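Local coordinates for zinc finger (CCCH type) motif-containing protein (Toxoplasma gondii, PDB 7NG2) that probably reads N6-methyladenosine in RNA through its YTH domain, the part present here, linking this mark to mRNA cleavage and polyadenylation, at residues 30-40 with 94-105; 47-58 with 70-78. One frame throughout, in Å; residues are numbered along the deposited sequence.

Both contacts belong to the mixed sheet of the YTH domain and meet where strands 98-109 and 67-74 lie side by side, with Leu103 N and Phe71 O probably hydrogen-bonded. Contact 1 joins the outermost strand 35-36, and the helix before it, to strand 98-109; it is partly buried, combines tryptophan packing with a run of backbone hydrogen bonds, and reaches solvent at Lys40 and Arg99. Contact 2, nested along the chain inside the loop that contact 1 closes, is more deeply buried. It pairs the two strands of a central hairpin and fastens helix 40-52 to them, combining a phenylalanine-methionine core with an arginine held by a histidine and a main-chain carbonyl.

Contact 1. Residues 30-40 with 94-105; sequences SIQHGVWATSK and LGSNFRVMWLKQ
Trp36 and Phe98 form an antiparallel hydrogen-bonded pair that adds the short strand 35-36 to the rim of the YTH sheet. Their side chains share one face: CG of Phe98 sits between its backbone N and carbonyl carbon (chi1 55°), which brings CZ to the edge of the indole, 3.9 Å from Trp36 CD1, while Trp36 O lies over the phenyl face. In YTH relatives the tryptophan at this place is a wall of the methyladenosine cage, and Trp36 is probably its equivalent. Gly34, with positive phi, turns the chain out of helix 24-33 and gives its O to Val100 N at 2.9 Å. Packing is tight on the helix side of that turn, where Ile31 CG1 sits over the five-membered ring of Trp102, 3.6 Å from its centroid; a branched aliphatic chain suits a broad indole face. Water 1 bridges Thr38 N and Ser96 O; beyond it Gly95 N donates to Thr38 O (2.8 Å) and Leu94 packs on Ala37. Exposed Lys40 lies loosely along Leu94 and Gly95, its CE 3.9 Å from Leu94 O. Back at the helix, Trp102 NE1 donates in its ring plane to Ser30 OG (3.0 Å, 170°), and that small hydroxyl in turn donates to Val35 O at 2.7 Å.

Contact 2. Residues 47-58 with 70-78; sequences SNAFTSTDHVLL and GFGRMMSLP
Leu57 and Arg73 form a non-hydrogen-bonded pair flanked by Leu58 with Gly72 and by the bond from Met74 N to Val56 O, as strands 55-58 and 70-74 run antiparallel with axes 4.6 Å apart at closest. Gly72 brings no side chain to the face where Leu58 lies. From within its strand, Arg73 reaches along the partner to its first residue, His55, and to Asp54 just before it. Its chain is extended from CG to NE, long enough for NE to donate to His55 ND1 at 2.9 Å, nearly straight at 164° and in the imidazole plane, although the ring and guanidinium planes stand 80° apart. NH2 bonds Asp54 O at 2.7 Å and also reaches Gly1 O. The NE and NH2 bonds fix the rotation of the guanidinium, and water 2, which links Val56 N to Met74 O, lies over its centre. The apolar side is built round Phe50. With CG anti to the backbone N (chi1 178°), its ring projects from the helix toward 70-78; Ser76 C lies over one face and Met74 O comes in at the edge, 3.3 Å from CE1. Flexible, unbranched Met74 stretches alongside Val56 to make an oblique Met-aromatic contact, its SD 5.2 Å from the centroid of the Phe50 ring. Leu77 CD2 fills in against Phe50 CD2 at 3.8 Å and Ser47 CB at 3.7 Å. Helix 40-52 is thereby tied to the hairpin, whose outer edges bond strands 14-21 and 98-109, while Phe71 packs against helix 137-149.

Contact 1. Residues 30-40 with 94-105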
loop_
_atom_site.group_PDB
_atom_site.type_symbol
_atom_site.label_atom_id
_atom_site.label_comp_id
_atom_site.label_asym_id
_atom_site.label_seq_id
_atom_site.Cartn_x
_atom_site.Cartn_y
_atom_site.Cartn_z
ATOM N N SER A 30 -5.022 10.284 -2.450
ATOM C CA SER A 30 -4.613 9.079 -3.162
ATOM C C SER A 30 -5.813 8.358 -3.767
ATOM O O SER A 30 -5.758 7.906 -4.918
ATOM C CB SER A 30 -3.861 8.160 -2.200
ATOM O OG SER A 30 -3.383 7.000 -2.863
ATOM N N ILE A 31 -6.908 8.260 -3.012
ATOM C CA ILE A 31 -8.119 7.622 -3.518
ATOM C C ILE A 31 -8.731 8.461 -4.635
ATOM O O ILE A 31 -9.187 7.930 -5.656
ATOM C CB ILE A 31 -9.112 7.388 -2.361
ATOM C CG1 ILE A 31 -8.555 6.353 -1.383
ATOM C CG2 ILE A 31 -10.466 6.940 -2.886
ATOM C CD1 ILE A 31 -9.266 6.359 -0.046
ATOM N N GLN A 32 -8.722 9.786 -4.470
ATOM C CA GLN A 32 -9.371 10.672 -5.430
ATOM C C GLN A 32 -8.663 10.649 -6.779
ATOM O O GLN A 32 -9.318 10.686 -7.830
ATOM C CB GLN A 32 -9.396 12.086 -4.855
ATOM C CG GLN A 32 -10.167 13.102 -5.663
ATOM C CD GLN A 32 -10.132 14.472 -5.017
ATOM O OE1 GLN A 32 -9.330 14.722 -4.117
ATOM N NE2 GLN A 32 -11.010 15.363 -5.464
ATOM N N HIS A 33 -7.330 10.586 -6.774
ATOM C CA HIS A 33 -6.544 10.745 -7.990
ATOM C C HIS A 33 -5.701 9.536 -8.370
ATOM O O HIS A 33 -5.035 9.567 -9.409
ATOM C CB HIS A 33 -5.674 12.001 -7.890
ATOM C CG HIS A 33 -6.469 13.256 -7.719
ATOM N ND1 HIS A 33 -7.301 13.743 -8.702
ATOM C CD2 HIS A 33 -6.575 14.114 -6.677
ATOM C CE1 HIS A 33 -7.875 14.856 -8.282
ATOM N NE2 HIS A 33 -7.451 15.104 -7.055
ATOM N N GLY A 34 -5.721 8.469 -7.582
ATOM C CA GLY A 34 -5.005 7.260 -7.946
ATOM C C GLY A 34 -3.503 7.446 -7.966
ATOM O O GLY A 34 -2.840 7.075 -8.938
ATOM N N VAL A 35 -2.947 7.997 -6.889
ATOM C CA VAL A 35 -1.561 8.445 -6.899
ATOM C C VAL A 35 -0.966 8.269 -5.508
ATOM O O VAL A 35 -1.661 8.382 -4.494
ATOM C CB VAL A 35 -1.473 9.914 -7.391
ATOM C CG1 VAL A 35 -2.243 10.851 -6.456
ATOM C CG2 VAL A 35 -0.023 10.363 -7.561
ATOM N N TRP A 36 0.338 8.008 -5.465
ATOM C CA TRP A 36 1.079 7.972 -4.210
ATOM C C TRP A 36 2.512 8.414 -4.480
ATOM O O TRP A 36 2.961 8.450 -5.626
ATOM C CB TRP A 36 1.056 6.567 -3.575
ATOM C CG TRP A 36 1.457 6.586 -2.137
ATOM C CD1 TRP A 36 2.558 6.009 -1.585
ATOM C CD2 TRP A 36 0.754 7.226 -1.065
ATOM N NE1 TRP A 36 2.589 6.250 -0.230
ATOM C CE2 TRP A 36 1.495 7.002 0.111
ATOM C CE3 TRP A 36 -0.422 7.983 -0.991
ATOM C CZ2 TRP A 36 1.091 7.493 1.358
ATOM C CZ3 TRP A 36 -0.820 8.476 0.245
ATOM C CH2 TRP A 36 -0.065 8.226 1.403
ATOM N N ALA A 37 3.229 8.738 -3.405
ATOM C CA ALA A 37 4.668 8.940 -3.469
ATOM C C ALA A 37 5.249 8.504 -2.135
ATOM O O ALA A 37 4.577 8.566 -1.102
ATOM C CB ALA A 37 5.052 10.397 -3.780
ATOM N N THR A 38 6.507 8.081 -2.153
ATOM C CA THR A 38 7.150 7.601 -0.941
ATOM C C THR A 38 8.593 8.100 -0.910
ATOM O O THR A 38 9.050 8.804 -1.815
ATOM C CB THR A 38 6.992 6.076 -0.816
ATOM O OG1 THR A 38 7.442 5.635 0.469
ATOM C CG2 THR A 38 7.783 5.365 -1.891
ATOM N N SER A 39 9.304 7.752 0.158
ATOM C CA SER A 39 10.696 8.149 0.306
ATOM C C SER A 39 11.519 7.642 -0.879
ATOM O O SER A 39 11.134 6.709 -1.584
ATOM C CB SER A 39 11.256 7.576 1.604
ATOM O OG SER A 39 11.448 6.175 1.461
ATOM N N LYS A 40 12.673 8.274 -1.102
ATOM C CA LYS A 40 13.503 7.866 -2.231
ATOM C C LYS A 40 13.953 6.413 -2.095
ATOM O O LYS A 40 13.953 5.663 -3.080
ATOM C CB LYS A 40 14.674 8.832 -2.406
ATOM C CG LYS A 40 14.205 10.236 -2.788
ATOM C CD LYS A 40 15.336 11.135 -3.257
ATOM C CE LYS A 40 14.825 12.172 -4.250
ATOM N NZ LYS A 40 14.603 11.585 -5.605
ATOM N N LEU A 94 10.438 13.502 -1.409
ATOM C CA LEU A 94 9.920 12.210 -1.820
ATOM C C LEU A 94 10.445 11.872 -3.207
ATOM O O LEU A 94 10.933 12.736 -3.934
ATOM C CB LEU A 94 8.388 12.236 -1.865
ATOM C CG LEU A 94 7.691 12.517 -0.532
ATOM C CD1 LEU A 94 6.207 12.798 -0.745
ATOM C CD2 LEU A 94 7.881 11.338 0.403
ATOM N N GLY A 95 10.345 10.599 -3.569
ATOM C CA GLY A 95 10.480 10.210 -4.956
ATOM C C GLY A 95 9.312 10.744 -5.774
ATOM O O GLY A 95 8.395 11.389 -5.269
ATOM N N SER A 96 9.352 10.462 -7.075
ATOM C CA SER A 96 8.302 10.950 -7.957
ATOM C C SER A 96 7.000 10.189 -7.708
ATOM O O SER A 96 6.991 9.049 -7.224
ATOM C CB SER A 96 8.707 10.791 -9.424
ATOM O OG SER A 96 9.795 11.634 -9.764
ATOM N N ASN A 97 5.885 10.836 -8.045
ATOM C CA ASN A 97 4.575 10.221 -7.892
ATOM C C ASN A 97 4.426 9.020 -8.814
ATOM O O ASN A 97 4.934 8.996 -9.936
ATOM C CB ASN A 97 3.481 11.230 -8.243
ATOM C CG ASN A 97 3.449 12.402 -7.291
ATOM O OD1 ASN A 97 3.815 12.282 -6.132
ATOM N ND2 ASN A 97 3.000 13.549 -7.780
ATOM N N PHE A 98 3.706 8.012 -8.337
ATOM C CA PHE A 98 3.371 6.866 -9.164
ATOM C C PHE A 98 1.883 6.565 -9.042
ATOM O O PHE A 98 1.222 6.958 -8.076
ATOM C CB PHE A 98 4.218 5.621 -8.832
ATOM C CG PHE A 98 4.171 5.198 -7.382
ATOM C CD1 PHE A 98 3.226 4.290 -6.945
ATOM C CD2 PHE A 98 5.100 5.683 -6.472
ATOM C CE1 PHE A 98 3.200 3.872 -5.626
ATOM C CE2 PHE A 98 5.078 5.275 -5.149
ATOM C CZ PHE A 98 4.122 4.365 -4.727
ATOM N N ARG A 99 1.355 5.887 -10.057
ATOM C CA ARG A 99 -0.065 5.575 -10.089
ATOM C C ARG A 99 -0.378 4.394 -9.178
ATOM O O ARG A 99 0.381 3.419 -9.103
ATOM C CB ARG A 99 -0.508 5.263 -11.518
ATOM C CG ARG A 99 -0.742 6.506 -12.365
ATOM C CD ARG A 99 -1.429 6.183 -13.683
ATOM N NE ARG A 99 -0.579 5.396 -14.568
ATOM C CZ ARG A 99 -0.885 4.181 -15.016
ATOM N NH1 ARG A 99 -2.027 3.605 -14.658
ATOM N NH2 ARG A 99 -0.047 3.542 -15.820
ATOM N N VAL A 100 -1.517 4.492 -8.498
ATOM C CA VAL A 100 -2.050 3.434 -7.648
ATOM C C VAL A 100 -3.513 3.239 -8.011
ATOM O O VAL A 100 -4.238 4.209 -8.258
ATOM C CB VAL A 100 -1.929 3.803 -6.153
ATOM C CG1 VAL A 100 -2.574 2.735 -5.267
ATOM C CG2 VAL A 100 -0.481 3.996 -5.777
ATOM N N MET A 101 -3.945 1.983 -8.051
ATOM C CA MET A 101 -5.348 1.633 -8.223
ATOM C C MET A 101 -5.828 1.104 -6.879
ATOM O O MET A 101 -5.403 0.027 -6.449
ATOM C CB MET A 101 -5.487 0.570 -9.314
ATOM C CG MET A 101 -6.880 -0.036 -9.454
ATOM S SD MET A 101 -6.991 -1.312 -10.736
ATOM C CE MET A 101 -6.743 -0.347 -12.223
ATOM N N TRP A 102 -6.692 1.858 -6.206
ATOM C CA TRP A 102 -7.249 1.362 -4.958
ATOM C C TRP A 102 -8.183 0.194 -5.254
ATOM O O TRP A 102 -9.024 0.267 -6.156
ATOM C CB TRP A 102 -7.964 2.483 -4.202
ATOM C CG TRP A 102 -7.005 3.340 -3.419
ATOM C CD1 TRP A 102 -6.149 4.289 -3.918
ATOM C CD2 TRP A 102 -6.794 3.316 -2.002
ATOM N NE1 TRP A 102 -5.422 4.848 -2.897
ATOM C CE2 TRP A 102 -5.798 4.274 -1.712
ATOM C CE3 TRP A 102 -7.346 2.578 -0.951
ATOM C CZ2 TRP A 102 -5.356 4.520 -0.415
ATOM C CZ3 TRP A 102 -6.905 2.828 0.337
ATOM C CH2 TRP A 102 -5.917 3.788 0.593
ATOM N N LEU A 103 -7.993 -0.903 -4.525
ATOM C CA LEU A 103 -8.749 -2.126 -4.740
ATOM C C LEU A 103 -9.701 -2.449 -3.603
ATOM O O LEU A 103 -10.592 -3.290 -3.776
ATOM C CB LEU A 103 -7.786 -3.306 -4.946
ATOM C CG LEU A 103 -6.911 -3.143 -6.194
ATOM C CD1 LEU A 103 -5.818 -4.208 -6.259
ATOM C CD2 LEU A 103 -7.779 -3.178 -7.451
ATOM N N LYS A 104 -9.525 -1.820 -2.442
ATOM C CA LYS A 104 -10.470 -1.954 -1.342
ATOM C C LYS A 104 -10.294 -0.755 -0.427
ATOM O O LYS A 104 -9.167 -0.326 -0.182
ATOM C CB LYS A 104 -10.209 -3.228 -0.529
ATOM C CG LYS A 104 -11.223 -3.492 0.579
ATOM C CD LYS A 104 -12.608 -3.773 0.017
ATOM C CE LYS A 104 -13.602 -4.167 1.097
ATOM N NZ LYS A 104 -14.866 -4.702 0.490
ATOM N N GLN A 105 -11.414 -0.205 0.032
ATOM C CA GLN A 105 -11.454 0.716 1.162
ATOM C C GLN A 105 -12.217 0.019 2.278
ATOM O O GLN A 105 -13.324 -0.480 2.056
ATOM C CB GLN A 105 -12.188 2.001 0.789
ATOM C CG GLN A 105 -11.502 2.814 -0.291
ATOM C CD GLN A 105 -12.317 4.016 -0.722
ATOM O OE1 GLN A 105 -12.705 4.844 0.098
ATOM N NE2 GLN A 105 -12.567 4.120 -2.018
HETATM O O HOH W 1 7.613 7.754 -4.843
#

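Contact 2. Residues 47-58 with 70-78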
loop_
_atom_site.group_PDB
_atom_site.type_symbol
_atom_site.label_atom_id
_atom_site.label_comp_id
_atom_site.label_asym_id
_atom_site.label_seq_id
_atom_site.Cartn_x
_atom_site.Cartn_y
_atom_site.Cartn_z
ATOM N N SER A 47 10.023 0.312 -7.071
ATOM C CA SER A 47 10.282 0.261 -8.506
ATOM C C SER A 47 10.825 -1.096 -8.915
ATOM O O SER A 47 10.405 -1.661 -9.931
ATOM C CB SER A 47 11.273 1.351 -8.902
ATOM O OG SER A 47 10.731 2.636 -8.694
ATOM N N ASN A 48 11.795 -1.611 -8.160
ATOM C CA ASN A 48 12.368 -2.914 -8.485
ATOM C C ASN A 48 11.349 -4.030 -8.329
ATOM O O ASN A 48 11.382 -5.000 -9.088
ATOM C CB ASN A 48 13.625 -3.166 -7.652
ATOM C CG ASN A 48 14.766 -2.273 -8.072
ATOM O OD1 ASN A 48 14.727 -1.696 -9.152
ATOM N ND2 ASN A 48 15.780 -2.153 -7.233
ATOM N N ALA A 49 10.435 -3.897 -7.369
ATOM C CA ALA A 49 9.345 -4.858 -7.249
ATOM C C ALA A 49 8.380 -4.746 -8.428
ATOM O O ALA A 49 7.932 -5.760 -8.972
ATOM C CB ALA A 49 8.619 -4.648 -5.919
ATOM N N PHE A 50 8.061 -3.519 -8.842
ATOM C CA PHE A 50 7.072 -3.301 -9.899
ATOM C C PHE A 50 7.493 -3.944 -11.215
ATOM O O PHE A 50 6.667 -4.531 -11.923
ATOM C CB PHE A 50 6.839 -1.801 -10.110
ATOM C CG PHE A 50 5.869 -1.492 -11.220
ATOM C CD1 PHE A 50 4.504 -1.620 -11.024
ATOM C CD2 PHE A 50 6.325 -1.114 -12.473
ATOM C CE1 PHE A 50 3.614 -1.350 -12.048
ATOM C CE2 PHE A 50 5.440 -0.848 -13.499
ATOM C CZ PHE A 50 4.089 -0.963 -13.295
ATOM N N THR A 51 8.770 -3.833 -11.569
ATOM C CA THR A 51 9.216 -4.375 -12.842
ATOM C C THR A 51 9.354 -5.890 -12.828
ATOM O O THR A 51 9.362 -6.503 -13.894
ATOM C CB THR A 51 10.549 -3.730 -13.246
ATOM O OG1 THR A 51 11.569 -4.072 -12.297
ATOM C CG2 THR A 51 10.423 -2.205 -13.335
ATOM N N SER A 52 9.451 -6.504 -11.654
ATOM C CA SER A 52 9.804 -7.913 -11.538
ATOM C C SER A 52 8.741 -8.758 -10.854
ATOM O O SER A 52 9.016 -9.909 -10.519
ATOM C CB SER A 52 11.124 -8.054 -10.781
ATOM O OG SER A 52 10.965 -7.612 -9.440
ATOM N N THR A 53 7.553 -8.223 -10.627
ATOM C CA THR A 53 6.479 -8.948 -9.968
ATOM C C THR A 53 5.208 -8.702 -10.755
ATOM O O THR A 53 5.006 -7.602 -11.281
ATOM C CB THR A 53 6.283 -8.430 -8.532
ATOM O OG1 THR A 53 7.552 -8.281 -7.891
ATOM C CG2 THR A 53 5.433 -9.380 -7.727
ATOM N N ASP A 54 4.343 -9.715 -10.830
ATOM C CA ASP A 54 3.100 -9.523 -11.567
ATOM C C ASP A 54 2.233 -8.446 -10.922
ATOM O O ASP A 54 1.667 -7.600 -11.619
ATOM C CB ASP A 54 2.326 -10.833 -11.692
ATOM C CG ASP A 54 3.072 -11.903 -12.476
ATOM O OD1 ASP A 54 4.071 -11.623 -13.177
ATOM O OD2 ASP A 54 2.629 -13.058 -12.368
ATOM N N HIS A 55 2.128 -8.458 -9.591
ATOM C CA HIS A 55 1.341 -7.490 -8.823
ATOM C C HIS A 55 2.109 -7.025 -7.603
ATOM O O HIS A 55 2.563 -7.853 -6.807
ATOM C CB HIS A 55 0.035 -8.101 -8.317
ATOM C CG HIS A 55 -0.838 -8.645 -9.395
ATOM N ND1 HIS A 55 -1.460 -7.838 -10.320
ATOM C CD2 HIS A 55 -1.208 -9.913 -9.687
ATOM C CE1 HIS A 55 -2.167 -8.587 -11.146
ATOM N NE2 HIS A 55 -2.036 -9.851 -10.778
ATOM N N VAL A 56 2.222 -5.708 -7.447
ATOM C CA VAL A 56 2.737 -5.103 -6.224
ATOM C C VAL A 56 1.566 -4.484 -5.477
ATOM O O VAL A 56 0.923 -3.550 -5.973
ATOM C CB VAL A 56 3.829 -4.067 -6.528
ATOM C CG1 VAL A 56 4.228 -3.331 -5.266
ATOM C CG2 VAL A 56 5.031 -4.749 -7.166
ATOM N N LEU A 57 1.285 -5.009 -4.282
ATOM C CA LEU A 57 0.173 -4.562 -3.458
ATOM C C LEU A 57 0.673 -3.659 -2.341
ATOM O O LEU A 57 1.712 -3.928 -1.725
ATOM C CB LEU A 57 -0.574 -5.753 -2.852
ATOM C CG LEU A 57 -1.392 -6.646 -3.793
ATOM C CD1 LEU A 57 -2.248 -5.826 -4.750
ATOM C CD2 LEU A 57 -0.531 -7.639 -4.555
ATOM N N LEU A 58 -0.053 -2.563 -2.140
ATOM C CA LEU A 58 0.254 -1.556 -1.133
ATOM C C LEU A 58 -0.884 -1.554 -0.126
ATOM O O LEU A 58 -2.039 -1.340 -0.493
ATOM C CB LEU A 58 0.387 -0.187 -1.793
ATOM C CG LEU A 58 1.360 -0.162 -2.972
ATOM C CD1 LEU A 58 1.295 1.200 -3.606
ATOM C CD2 LEU A 58 2.790 -0.485 -2.562
ATOM N N GLY A 70 -7.298 0.044 3.678
ATOM C CA GLY A 70 -7.531 -0.610 2.412
ATOM C C GLY A 70 -6.219 -0.974 1.757
ATOM O O GLY A 70 -5.158 -0.948 2.369
ATOM N N PHE A 71 -6.312 -1.324 0.477
ATOM C CA PHE A 71 -5.119 -1.697 -0.262
ATOM C C PHE A 71 -5.302 -1.364 -1.734
ATOM O O PHE A 71 -6.422 -1.187 -2.220
ATOM C CB PHE A 71 -4.704 -3.168 -0.050
ATOM C CG PHE A 71 -5.656 -4.186 -0.632
ATOM C CD1 PHE A 71 -6.723 -4.653 0.117
ATOM C CD2 PHE A 71 -5.459 -4.711 -1.904
ATOM C CE1 PHE A 71 -7.592 -5.612 -0.396
ATOM C CE2 PHE A 71 -6.318 -5.663 -2.414
ATOM C CZ PHE A 71 -7.389 -6.115 -1.660
ATOM N N GLY A 72 -4.170 -1.251 -2.423
ATOM C CA GLY A 72 -4.183 -0.935 -3.836
ATOM C C GLY A 72 -3.037 -1.610 -4.555
ATOM O O GLY A 72 -2.164 -2.222 -3.938
ATOM N N ARG A 73 -3.067 -1.526 -5.882
ATOM C CA ARG A 73 -2.012 -2.061 -6.731
ATOM C C ARG A 73 -1.184 -0.907 -7.283
ATOM O O ARG A 73 -1.736 0.097 -7.750
ATOM C CB ARG A 73 -2.616 -2.860 -7.890
ATOM C CG ARG A 73 -1.580 -3.527 -8.782
ATOM C CD ARG A 73 -2.237 -4.228 -9.960
ATOM N NE ARG A 73 -1.288 -5.023 -10.735
ATOM C CZ ARG A 73 -0.547 -4.548 -11.735
ATOM N NH1 ARG A 73 -0.643 -3.276 -12.085
ATOM N NH2 ARG A 73 0.275 -5.362 -12.403
ATOM N N MET A 74 0.136 -1.038 -7.204
ATOM C CA MET A 74 1.017 -0.093 -7.875
ATOM C C MET A 74 0.885 -0.281 -9.382
ATOM O O MET A 74 1.050 -1.388 -9.897
ATOM C CB MET A 74 2.452 -0.363 -7.438
ATOM C CG MET A 74 3.483 0.591 -7.992
ATOM S SD MET A 74 5.093 0.187 -7.314
ATOM C CE MET A 74 6.102 1.458 -8.060
ATOM N N MET A 75 0.580 0.804 -10.098
ATOM C CA MET A 75 0.253 0.722 -11.516
ATOM C C MET A 75 1.333 1.273 -12.430
ATOM O O MET A 75 1.276 1.031 -13.640
ATOM C CB MET A 75 -1.046 1.483 -11.802
ATOM C CG MET A 75 -2.254 1.004 -11.002
ATOM S SD MET A 75 -2.680 -0.729 -11.263
ATOM C CE MET A 75 -3.203 -0.700 -12.974
ATOM N N SER A 76 2.294 2.014 -11.898
ATOM C CA SER A 76 3.331 2.599 -12.728
ATOM C C SER A 76 4.577 2.795 -11.889
ATOM O O SER A 76 4.527 2.778 -10.658
ATOM C CB SER A 76 2.889 3.953 -13.315
ATOM O OG SER A 76 3.034 5.011 -12.365
ATOM N N LEU A 77 5.695 3.017 -12.578
ATOM C CA LEU A 77 6.905 3.473 -11.935
ATOM C C LEU A 77 6.731 4.929 -11.506
ATOM O O LEU A 77 5.876 5.646 -12.032
ATOM C CB LEU A 77 8.071 3.388 -12.919
ATOM C CG LEU A 77 8.589 1.973 -13.199
ATOM C CD1 LEU A 77 9.639 1.978 -14.318
ATOM C CD2 LEU A 77 9.145 1.325 -11.931
ATOM N N PRO A 78 7.532 5.386 -10.547
ATOM C CA PRO A 78 7.587 6.824 -10.254
ATOM C C PRO A 78 7.789 7.629 -11.532
ATOM O O PRO A 78 8.618 7.286 -12.377
ATOM C CB PRO A 78 8.781 6.937 -9.301
ATOM C CG PRO A 78 8.842 5.577 -8.634
ATOM C CD PRO A 78 8.451 4.606 -9.704
HETATM O O HOH W 2 1.906 -4.044 -9.690
#